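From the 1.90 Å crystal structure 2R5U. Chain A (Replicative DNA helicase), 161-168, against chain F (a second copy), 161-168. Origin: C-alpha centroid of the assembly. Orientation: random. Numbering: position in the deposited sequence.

Chain A (161-168) RAQAEIYD
Chain F (161-168) RAQAEIYD

Two copies of the same helix, residues 161-167 in each chain, pack almost antiparallel: their N-to-C directions differ by 171°, and their axes come within 9.6 Å. The backbones are helical, phi mostly -53° to -70°, reaching -79° and -83° at Ile A166 and Ile F166, and psi mostly -33° to -49°, with -17° at Tyr F167. Register is set by two reciprocal pairs, Gln A163 CA to Ile F166 CA at 6.1 Å and Ile A166 CA to Gln F163 CA at 6.6 Å. The two stretches bury 364 Å² between them, most of it at the isoleucines, Gln A163 and Tyr F167.

Ile A166 and Ile F166 cover the most surface. Both point their CA-to-CB bonds toward the opposing helix and adopt the m,m rotamer; with chi1 at m, CG1 of Ile A166 lies 3.3 Å from CG1 of Ile F166, a short apolar contact. Each isoleucine also lays its CG2 against the glutamine across from it: Ile A166 CG2 lies 3.7 Å from Gln F163 CG, and Ile F166 CG2 lies 3.7 Å from Gln A163 CG. Small alanines precede the glutamines, and Ile F166 CG2 reaches to 3.9 Å from Ala A162 O.

The glutamines leave their helices sideways, then bring their ends nearer with chi1 m and chi2 t. Here the symmetry breaks. With chi3 at -23°, Gln A163 NE2 donates a weak hydrogen bond to Ile F166 O, 3.4 Å long but nearly straight at 168°; Gln F163, with chi3 at 15°, makes no matching bond.

Tyr F167, chi1 m and chi2 135°, extends the contact along chain A. Gln A163 O sits at its ring edge, 3.7 Å from Tyr F167 CE2, while Tyr F167 OH approaches Tyr A167 CA at 3.5 Å. Tyr A167 is modelled only to CB, so its ring cannot be placed. The lesson is a paired isoleucine centre flanked by glutamine aliphatic carbons, with the weak hydrogen bond and the tyrosine ring contact each made once.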

# COMPACT_ATOMS: atom_id res chain seq x y z
N ARG A 161 10.92 22.54 15.65
CA ARG A 161 10.79 22.09 14.26
C ARG A 161 10.76 23.26 13.27
O ARG A 161 11.41 23.22 12.23
CB ARG A 161 9.56 21.19 14.09
CG ARG A 161 9.69 19.86 14.82
CD ARG A 161 8.38 19.02 14.83
NE ARG A 161 8.20 18.33 13.55
CZ ARG A 161 8.36 17.02 13.35
NH1 ARG A 161 8.70 16.20 14.35
NH2 ARG A 161 8.17 16.52 12.14
N ALA A 162 10.02 24.31 13.60
CA ALA A 162 9.96 25.46 12.70
C ALA A 162 11.32 26.19 12.65
O ALA A 162 11.71 26.69 11.59
CB ALA A 162 8.85 26.41 13.10
N GLN A 163 12.02 26.24 13.78
CA GLN A 163 13.34 26.87 13.82
C GLN A 163 14.38 26.06 13.01
O GLN A 163 15.26 26.65 12.37
CB GLN A 163 13.79 27.12 15.27
CG GLN A 163 13.00 28.28 15.91
CD GLN A 163 13.18 28.40 17.43
OE1 GLN A 163 13.54 27.44 18.12
NE2 GLN A 163 12.90 29.60 17.96
N ALA A 164 14.26 24.74 13.02
CA ALA A 164 15.15 23.86 12.24
C ALA A 164 14.90 24.00 10.72
O ALA A 164 15.83 23.89 9.92
CB ALA A 164 15.00 22.42 12.68
N GLU A 165 13.64 24.24 10.35
CA GLU A 165 13.25 24.49 8.96
C GLU A 165 14.00 25.65 8.34
O GLU A 165 14.45 25.59 7.19
CB GLU A 165 11.75 24.79 8.88
CG GLU A 165 10.89 23.57 8.82
CD GLU A 165 11.10 22.80 7.54
OE1 GLU A 165 11.24 21.56 7.61
OE2 GLU A 165 11.14 23.45 6.47
N ILE A 166 14.14 26.71 9.13
CA ILE A 166 14.78 27.93 8.69
C ILE A 166 16.30 27.72 8.75
O ILE A 166 17.04 28.23 7.90
CB ILE A 166 14.27 29.15 9.52
CG1 ILE A 166 12.75 29.30 9.34
CG2 ILE A 166 14.96 30.46 9.12
CD1 ILE A 166 12.29 29.68 7.90
N TYR A 167 16.75 26.94 9.74
CA TYR A 167 18.15 26.53 9.81
C TYR A 167 18.56 25.76 8.54
O TYR A 167 19.57 26.09 7.93
CB TYR A 167 18.43 25.71 11.07
N ASP A 168 17.75 24.78 8.14
CA ASP A 168 18.06 23.92 6.98
C ASP A 168 18.06 24.60 5.59
O ASP A 168 18.28 23.92 4.57
CB ASP A 168 17.10 22.73 6.95
CG ASP A 168 17.37 21.73 8.05
OD1 ASP A 168 18.48 21.77 8.65
OD2 ASP A 168 16.47 20.92 8.32
N ARG F 161 18.07 38.21 8.11
CA ARG F 161 16.84 38.78 8.65
C ARG F 161 15.77 37.70 8.83
O ARG F 161 15.07 37.68 9.84
CB ARG F 161 16.33 39.93 7.78
N ALA F 162 15.65 36.81 7.84
CA ALA F 162 14.71 35.70 7.91
C ALA F 162 14.98 34.83 9.13
O ALA F 162 14.04 34.37 9.79
CB ALA F 162 14.74 34.88 6.63
N GLN F 163 16.26 34.65 9.46
CA GLN F 163 16.66 33.90 10.65
C GLN F 163 16.49 34.68 11.96
O GLN F 163 16.17 34.10 12.99
CB GLN F 163 18.09 33.41 10.51
CG GLN F 163 18.21 32.20 9.59
CD GLN F 163 19.65 31.83 9.29
OE1 GLN F 163 20.57 32.29 9.98
NE2 GLN F 163 19.86 31.00 8.26
N ALA F 164 16.69 35.99 11.91
CA ALA F 164 16.38 36.84 13.06
C ALA F 164 14.90 36.65 13.43
O ALA F 164 14.56 36.39 14.59
CB ALA F 164 16.69 38.30 12.76
N GLU F 165 14.03 36.76 12.42
CA GLU F 165 12.59 36.63 12.57
C GLU F 165 12.14 35.34 13.27
O GLU F 165 11.26 35.37 14.13
CB GLU F 165 11.91 36.74 11.19
CG GLU F 165 10.40 36.95 11.22
CD GLU F 165 9.97 38.38 11.58
OE1 GLU F 165 8.78 38.57 11.90
OE2 GLU F 165 10.82 39.30 11.54
N ILE F 166 12.74 34.20 12.91
CA ILE F 166 12.31 32.89 13.42
C ILE F 166 12.91 32.57 14.79
O ILE F 166 12.24 31.99 15.64
CB ILE F 166 12.56 31.72 12.41
CG1 ILE F 166 11.85 32.01 11.07
CG2 ILE F 166 12.09 30.37 12.97
CD1 ILE F 166 10.33 31.75 11.06
N TYR F 167 14.16 32.95 15.02
CA TYR F 167 14.79 32.67 16.31
C TYR F 167 14.29 33.61 17.43
O TYR F 167 14.44 33.30 18.61
CB TYR F 167 16.33 32.66 16.21
CG TYR F 167 16.87 31.73 15.12
CD1 TYR F 167 17.89 32.14 14.26
CD2 TYR F 167 16.36 30.43 14.95
CE1 TYR F 167 18.39 31.30 13.26
CE2 TYR F 167 16.86 29.58 13.95
CZ TYR F 167 17.87 30.02 13.11
OH TYR F 167 18.36 29.18 12.13
N ASP F 168 13.67 34.73 17.06
CA ASP F 168 13.08 35.66 18.01
C ASP F 168 11.86 35.06 18.71
O ASP F 168 11.03 34.38 18.09
CB ASP F 168 12.68 36.96 17.30